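Local coordinates for protein putative branched-chain-amino-acid aminotransferase (Thermotoga maritima MSB8, PDB 3CSW) that probably catalyses the pyridoxal-phosphate-dependent transfer of amino groups between leucine, isoleucine or valine and 2-oxoglutarate in branched-chain amino acid biosynthesis, at residues 63-66 and 67-71; 135-139 and 140-144; 157-160 and 161-164. One frame throughout, in Å; residues are numbered along the deposited sequence.

Contact 1: residues 63-66 and 67-71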
loop_
_atom_site.group_PDB
_atom_site.type_symbol
_atom_site.label_atom_id
_atom_site.label_comp_id
_atom_site.label_asym_id
_atom_site.label_seq_id
_atom_site.Cartn_x
_atom_site.Cartn_y
_atom_site.Cartn_z
ATOM N N LEU A 63 15.656 -2.453 -24.950
ATOM C CA LEU A 63 16.296 -3.737 -24.656
ATOM C C LEU A 63 17.513 -3.474 -23.768
ATOM O O LEU A 63 17.682 -4.115 -22.734
ATOM C CB LEU A 63 16.686 -4.479 -25.946
ATOM C CG LEU A 63 17.166 -5.942 -25.855
ATOM C CD1 LEU A 63 16.069 -6.920 -25.368
ATOM C CD2 LEU A 63 17.695 -6.421 -27.201
ATOM N N LYS A 64 18.348 -2.515 -24.160
ATOM C CA LYS A 64 19.523 -2.154 -23.359
ATOM C C LYS A 64 19.136 -1.736 -21.924
ATOM O O LYS A 64 19.758 -2.146 -20.943
ATOM C CB LYS A 64 20.312 -1.042 -24.051
ATOM C CG LYS A 64 21.605 -0.710 -23.334
ATOM C CD LYS A 64 22.513 0.270 -24.111
ATOM C CE LYS A 64 23.925 0.313 -23.473
ATOM N NZ LYS A 64 23.900 0.126 -21.961
ATOM N N ARG A 65 18.091 -0.935 -21.815
ATOM C CA ARG A 65 17.592 -0.492 -20.528
ATOM C C ARG A 65 17.099 -1.653 -19.657
ATOM O O ARG A 65 17.373 -1.669 -18.459
ATOM C CB ARG A 65 16.481 0.553 -20.717
ATOM C CG ARG A 65 15.936 1.095 -19.421
ATOM C CD ARG A 65 14.786 2.034 -19.667
ATOM N NE ARG A 65 13.619 1.304 -20.149
ATOM C CZ ARG A 65 12.507 1.870 -20.597
ATOM N NH1 ARG A 65 12.387 3.190 -20.623
ATOM N NH2 ARG A 65 11.514 1.102 -21.027
ATOM N N SER A 66 16.368 -2.609 -20.241
ATOM C CA SER A 66 15.953 -3.813 -19.520
ATOM C C SER A 66 17.182 -4.620 -19.094
ATOM O O SER A 66 17.211 -5.173 -17.987
ATOM C CB SER A 66 15.021 -4.694 -20.354
ATOM O OG SER A 66 13.691 -4.183 -20.409
ATOM N N ALA A 67 18.188 -4.683 -19.969
ATOM C CA ALA A 67 19.421 -5.406 -19.691
ATOM C C ALA A 67 20.199 -4.754 -18.551
ATOM O O ALA A 67 20.853 -5.453 -17.777
ATOM C CB ALA A 67 20.292 -5.508 -20.950
ATOM N N ASP A 68 20.119 -3.428 -18.441
ATOM C CA ASP A 68 20.838 -2.684 -17.393
ATOM C C ASP A 68 20.299 -2.917 -15.991
ATOM O O ASP A 68 21.069 -2.863 -15.032
ATOM C CB ASP A 68 20.873 -1.188 -17.702
ATOM C CG ASP A 68 21.812 -0.854 -18.860
ATOM O OD1 ASP A 68 22.721 -1.666 -19.161
ATOM O OD2 ASP A 68 21.631 0.221 -19.474
ATOM N N PHE A 69 19.002 -3.202 -15.850
ATOM C CA PHE A 69 18.491 -3.628 -14.541
ATOM C C PHE A 69 19.246 -4.902 -14.035
ATOM O O PHE A 69 18.925 -5.398 -12.951
ATOM C CB PHE A 69 16.964 -3.859 -14.539
ATOM C CG PHE A 69 16.131 -2.599 -14.793
ATOM C CD1 PHE A 69 16.232 -1.482 -13.956
ATOM C CD2 PHE A 69 15.214 -2.543 -15.855
ATOM C CE1 PHE A 69 15.440 -0.309 -14.194
ATOM C CE2 PHE A 69 14.429 -1.386 -16.107
ATOM C CZ PHE A 69 14.537 -0.272 -15.277
ATOM N N PHE A 70 20.230 -5.417 -14.800
ATOM C CA PHE A 70 21.058 -6.583 -14.406
ATOM C C PHE A 70 22.567 -6.409 -14.610
ATOM O O PHE A 70 23.322 -7.378 -14.460
ATOM C CB PHE A 70 20.677 -7.812 -15.231
ATOM C CG PHE A 70 19.265 -8.235 -15.066
ATOM C CD1 PHE A 70 18.260 -7.606 -15.777
ATOM C CD2 PHE A 70 18.937 -9.276 -14.216
ATOM C CE1 PHE A 70 16.952 -7.994 -15.629
ATOM C CE2 PHE A 70 17.621 -9.676 -14.066
ATOM C CZ PHE A 70 16.628 -9.033 -14.771
ATOM N N ASN A 71 23.012 -5.207 -14.984
ATOM C CA ASN A 71 24.420 -4.979 -15.366
ATOM C C ASN A 71 24.957 -6.048 -16.338
ATOM O O ASN A 71 26.157 -6.318 -16.383
ATOM C CB ASN A 71 25.305 -4.850 -14.123
ATOM C CG ASN A 71 24.958 -3.626 -13.290
ATOM O OD1 ASN A 71 23.842 -3.111 -13.363
ATOM N ND2 ASN A 71 25.913 -3.153 -12.500
#
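Backbone bonds come first: Ala67 N donates to Leu63 O at 2.9 Å and Asp68 N to Lys64 O at 2.8 Å, the i to i+4 pattern of the last turn of helix 56-68. The next step slackens. Arg65 O is shared between two weak bonds, from Asp68 N at 3.3 Å and Phe69 N at 3.4 Å, and beyond it the chain leaves the helix.

The charged pair lies on the exposed side. Lys64 runs out with CG anti to its backbone N (chi1 -175°) and bends at its last torsion, bringing NZ to Asp68 OD2 at 3.4 Å, a salt bridge whose hydrogen bond is weak. Arg65 makes its salt bridge outside this turn, from NH2 to Asp201 OD1.

Aromatic contacts gather at the helix end. Phe70 presents the edge of its ring to Ser66 O, with CD1 3.5 Å away and the oxygen in the ring plane, while Phe69 CD2 comes 3.5 Å from Arg65 O. Phe70 also packs on Val42 of strand 42-49 and on Arg157 of the second subunit. Ser66 OG bonds to the backbone N of Lys145, the lysine that, as in relatives, probably carries the cofactor, though it is not linked to it here.

The chemistry implies a helix end held chiefly by its backbone, with a modest surface salt bridge, the edge of Phe70 against Ser66 O and Phe69 CD2 close to Arg65 O.

Contact 2: residues 135-139 and 140-144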
loop_
_atom_site.group_PDB
_atom_site.type_symbol
_atom_site.label_atom_id
_atom_site.label_comp_id
_atom_site.label_asym_id
_atom_site.label_seq_id
_atom_site.Cartn_x
_atom_site.Cartn_y
_atom_site.Cartn_z
ATOM N N ILE A 135 2.702 -4.969 -10.607
ATOM C CA ILE A 135 3.688 -5.003 -9.527
ATOM C C ILE A 135 4.206 -3.582 -9.332
ATOM O O ILE A 135 4.542 -2.904 -10.327
ATOM C CB ILE A 135 4.897 -5.960 -9.817
ATOM C CG1 ILE A 135 4.429 -7.411 -9.960
ATOM C CG2 ILE A 135 5.969 -5.812 -8.712
ATOM C CD1 ILE A 135 5.561 -8.409 -10.424
ATOM N N PRO A 136 4.254 -3.118 -8.068
ATOM C CA PRO A 136 4.688 -1.743 -7.821
ATOM C C PRO A 136 6.208 -1.615 -7.910
ATOM O O PRO A 136 6.917 -2.607 -7.767
ATOM C CB PRO A 136 4.180 -1.470 -6.391
ATOM C CG PRO A 136 4.234 -2.787 -5.725
ATOM C CD PRO A 136 3.886 -3.800 -6.813
ATOM N N ASP A 137 6.673 -0.390 -8.124
ATOM C CA ASP A 137 8.092 -0.061 -8.245
ATOM C C ASP A 137 8.982 -0.555 -7.090
ATOM O O ASP A 137 10.119 -0.944 -7.322
ATOM C CB ASP A 137 8.261 1.480 -8.436
ATOM C CG ASP A 137 9.647 1.859 -8.970
ATOM O OD1 ASP A 137 10.081 1.318 -10.021
ATOM O OD2 ASP A 137 10.316 2.708 -8.333
ATOM N N LEU A 138 8.494 -0.548 -5.855
ATOM C CA LEU A 138 9.290 -1.063 -4.713
ATOM C C LEU A 138 9.625 -2.557 -4.801
ATOM O O LEU A 138 10.557 -3.023 -4.150
ATOM C CB LEU A 138 8.609 -0.779 -3.372
ATOM C CG LEU A 138 8.754 0.621 -2.772
ATOM C CD1 LEU A 138 7.790 0.766 -1.590
ATOM C CD2 LEU A 138 10.188 0.940 -2.367
ATOM N N SER A 139 8.876 -3.287 -5.619
ATOM C CA SER A 139 9.087 -4.727 -5.838
ATOM C C SER A 139 9.799 -5.078 -7.156
ATOM O O SER A 139 10.513 -6.082 -7.242
ATOM C CB SER A 139 7.724 -5.434 -5.818
ATOM O OG SER A 139 7.138 -5.399 -4.537
ATOM N N THR A 140 9.525 -4.301 -8.203
ATOM C CA THR A 140 10.095 -4.542 -9.530
ATOM C C THR A 140 9.872 -3.298 -10.396
ATOM O O THR A 140 8.805 -2.715 -10.331
ATOM C CB THR A 140 9.433 -5.764 -10.243
ATOM O OG1 THR A 140 9.560 -6.929 -9.424
ATOM C CG2 THR A 140 10.060 -6.037 -11.609
ATOM N N PRO A 141 10.883 -2.890 -11.194
ATOM C CA PRO A 141 10.653 -1.796 -12.111
ATOM C C PRO A 141 9.641 -2.165 -13.179
ATOM O O PRO A 141 9.781 -3.189 -13.842
ATOM C CB PRO A 141 12.030 -1.534 -12.747
ATOM C CG PRO A 141 13.017 -2.294 -11.938
ATOM C CD PRO A 141 12.280 -3.379 -11.222
ATOM N N PRO A 142 8.591 -1.352 -13.334
ATOM C CA PRO A 142 7.583 -1.590 -14.352
ATOM C C PRO A 142 8.136 -1.691 -15.778
ATOM O O PRO A 142 7.568 -2.416 -16.594
ATOM C CB PRO A 142 6.684 -0.365 -14.238
ATOM C CG PRO A 142 6.892 0.133 -12.875
ATOM C CD PRO A 142 8.283 -0.171 -12.513
ATOM N N ALA A 143 9.226 -0.976 -16.068
ATOM C CA ALA A 143 9.841 -0.993 -17.397
ATOM C C ALA A 143 10.752 -2.198 -17.654
ATOM O O ALA A 143 11.299 -2.310 -18.743
ATOM C CB ALA A 143 10.621 0.327 -17.655
ATOM N N LEU A 144 10.945 -3.087 -16.680
ATOM C CA LEU A 144 11.700 -4.335 -16.943
ATOM C C LEU A 144 10.838 -5.332 -17.760
ATOM O O LEU A 144 9.921 -5.959 -17.220
ATOM C CB LEU A 144 12.207 -4.977 -15.635
ATOM C CG LEU A 144 12.865 -6.370 -15.713
ATOM C CD1 LEU A 144 14.084 -6.387 -16.671
ATOM C CD2 LEU A 144 13.243 -6.874 -14.332
HETATM O O HOH W 1 6.726 -3.331 -11.809
#
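Pro136 O is gripped by two backbone donors, Thr140 N at 3.1 Å and Ser139 N at 3.0 Å, so one carbonyl closes an i to i+3 beta turn and an overlapping i to i+4 turn. Thr140 N lies in the carbonyl plane (N-H...O angle 153°). A second reversal follows directly, a type I beta turn from Pro141 to Leu144 closed by Leu144 N on Pro141 O. Both belong to the loop between strand 125-129 and helix 150-156, which lies at the subunit interface, where Ile135 and Pro136 pack on their counterparts in the second subunit, and leads straight into Lys145.

A water bridges the ends of the turn, donating to Ile135 O at 2.7 Å and to Thr140 O at 2.6 Å. Thr140 O also receives the CA-H of Asp137.

The hydroxyl of Thr140 stands beside its backbone N (chi1 -57°), which sets OG1 above the carbonyl plane of Ser139, 2.5 Å from Ser139 O at a C=O...donor angle of 97°, a short, poorly directed and doubtful bond. OG1 also bonds to Thr150 OG1 of the second subunit, while Ser139 OG is held by Arg133 O of that same subunit. Ile135 lays its CG2 methyl 3.8 Å from Thr140 CB, the two side chains meeting at a slant. A valine in place of the threonine would probably keep most of that apolar touch but leave Thr150 of the second subunit and Ser139 O without the hydroxyl.

Asp137 OD1 ends beside the second proline, 3.4 Å from Pro142 CD, the side chains crossing at about a right angle.

Contact 3: residues 157-160 and 161-164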
loop_
_atom_site.group_PDB
_atom_site.type_symbol
_atom_site.label_atom_id
_atom_site.label_comp_id
_atom_site.label_asym_id
_atom_site.label_seq_id
_atom_site.Cartn_x
_atom_site.Cartn_y
_atom_site.Cartn_z
ATOM N N ARG A 157 -2.760 -15.202 -18.771
ATOM C CA ARG A 157 -3.497 -16.455 -18.636
ATOM C C ARG A 157 -4.995 -16.252 -18.391
ATOM O O ARG A 157 -5.766 -17.206 -18.446
ATOM C CB ARG A 157 -2.897 -17.323 -17.528
ATOM C CG ARG A 157 -1.492 -17.824 -17.861
ATOM C CD ARG A 157 -0.903 -18.661 -16.736
ATOM N NE ARG A 157 -1.552 -19.959 -16.573
ATOM C CZ ARG A 157 -1.257 -21.051 -17.272
ATOM N NH1 ARG A 157 -0.312 -21.030 -18.196
ATOM N NH2 ARG A 157 -1.923 -22.173 -17.040
ATOM N N GLU A 158 -5.387 -15.014 -18.105
ATOM C CA GLU A 158 -6.792 -14.631 -17.938
ATOM C C GLU A 158 -7.488 -14.254 -19.240
ATOM O O GLU A 158 -8.683 -14.051 -19.247
ATOM C CB GLU A 158 -6.905 -13.432 -16.993
ATOM C CG GLU A 158 -6.464 -13.699 -15.571
ATOM C CD GLU A 158 -6.622 -12.464 -14.679
ATOM O OE1 GLU A 158 -6.637 -11.339 -15.208
ATOM O OE2 GLU A 158 -6.708 -12.626 -13.454
ATOM N N ILE A 159 -6.758 -14.145 -20.339
ATOM C CA ILE A 159 -7.370 -13.723 -21.587
ATOM C C ILE A 159 -8.085 -14.931 -22.191
ATOM O O ILE A 159 -7.450 -15.757 -22.838
ATOM C CB ILE A 159 -6.341 -13.136 -22.587
ATOM C CG1 ILE A 159 -5.544 -11.984 -21.954
ATOM C CG2 ILE A 159 -7.067 -12.682 -23.838
ATOM C CD1 ILE A 159 -4.260 -11.648 -22.731
ATOM N N VAL A 160 -9.395 -15.047 -21.939
ATOM C CA VAL A 160 -10.201 -16.162 -22.434
ATOM C C VAL A 160 -11.305 -15.650 -23.370
ATOM O O VAL A 160 -11.275 -15.940 -24.567
ATOM C CB VAL A 160 -10.792 -17.049 -21.288
ATOM C CG1 VAL A 160 -11.444 -18.266 -21.865
ATOM C CG2 VAL A 160 -9.708 -17.485 -20.340
ATOM N N ASP A 161 -12.292 -14.921 -22.864
ATOM C CA ASP A 161 -13.293 -14.350 -23.777
ATOM C C ASP A 161 -13.145 -12.841 -23.876
ATOM O O ASP A 161 -14.099 -12.081 -23.736
ATOM C CB ASP A 161 -14.734 -14.787 -23.484
ATOM C CG ASP A 161 -15.149 -14.569 -22.059
ATOM O OD1 ASP A 161 -14.289 -14.172 -21.215
ATOM O OD2 ASP A 161 -16.362 -14.831 -21.800
ATOM N N CYS A 162 -11.912 -12.427 -24.137
ATOM C CA CYS A 162 -11.599 -11.035 -24.375
ATOM C C CYS A 162 -10.297 -10.950 -25.157
ATOM O O CYS A 162 -9.617 -11.949 -25.398
ATOM C CB CYS A 162 -11.574 -10.234 -23.054
ATOM S SG CYS A 162 -10.352 -10.772 -21.870
ATOM N N TYR A 163 -9.979 -9.744 -25.586
ATOM C CA TYR A 163 -8.775 -9.481 -26.343
ATOM C C TYR A 163 -7.537 -9.253 -25.462
ATOM O O TYR A 163 -6.459 -9.725 -25.754
ATOM C CB TYR A 163 -9.039 -8.231 -27.179
ATOM C CG TYR A 163 -7.944 -7.859 -28.113
ATOM C CD1 TYR A 163 -7.843 -8.473 -29.367
ATOM C CD2 TYR A 163 -7.039 -6.853 -27.793
ATOM C CE1 TYR A 163 -6.849 -8.100 -30.269
ATOM C CE2 TYR A 163 -6.030 -6.476 -28.691
ATOM C CZ TYR A 163 -5.935 -7.107 -29.918
ATOM O OH TYR A 163 -4.936 -6.731 -30.806
ATOM N N ASP A 164 -7.691 -8.439 -24.432
ATOM C CA ASP A 164 -6.648 -8.206 -23.438
ATOM C C ASP A 164 -7.355 -7.920 -22.113
ATOM O O ASP A 164 -8.542 -7.627 -22.096
ATOM C CB ASP A 164 -5.743 -7.037 -23.871
ATOM C CG ASP A 164 -4.394 -7.004 -23.134
ATOM O OD1 ASP A 164 -4.129 -7.904 -22.315
ATOM O OD2 ASP A 164 -3.590 -6.066 -23.367
#
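Ile159 lays its CG2 methyl against the backbone of the returning chain, 3.1 Å from Cys162 O and 3.6 Å from Tyr163 O. The two halves form the reversing loop between helix 150-156 and strand 164-168, a strand of the mixed sheet that includes 125-129. The bend falls at Val160 and Asp161, and the two halves meet by van der Waals contact without any hydrogen bond between them.

The isoleucine uses both branches. CG2 is anti to the backbone N and touches Cys162 and Tyr163, meeting Cys162 SG at 4.3 Å as an apolar pair; CG1 stands beside that N (chi1 -55°) and carries CD1 to within touch of Asp164.

Polar ends on the second half are tied to other parts of the chain: Asp161 OD1 forms a salt bridge with Lys128 on strand 125-129, and Tyr163 OH bonds to His239. The buried carboxylate of Asp164 is gripped at both oxygens, OD1 by Ser178 OG and OD2 by Ser180 OG and Phe179 N, in the same Ser178 and Phe179 region on which Ile159 packs. These bonds would hold its plane fixed, with the side chain about 7 Å from the bound pyridoxal phosphate. Against that anchored group the isoleucine makes its last touch: Ile159 CD1 lies 3.8 Å from Asp164 OD1.

The contacts follow one another along the chain, all within the class IV aminotransferase range. Contacts 1 and 2, centres about 14 Å apart, touch: the end of helix 56-68 rests on the loop 135-144, with Phe70 CE1 3.4 Å from Leu144 CD1. Both also meet the second subunit. Contact 3 stands apart, its centre about 30 Å from that of contact 1 and 23 Å from that of contact 2, in the loop leading from helix 150-156 into strand 164-168. Contacts 1 and 2 thus sit beside Lys145, which probably attaches the cofactor in the working enzyme, with the side chains of Arg65 and Pro142 about 9 Å from the cofactor, while that of Asp164 in contact 3 comes within about 7 Å.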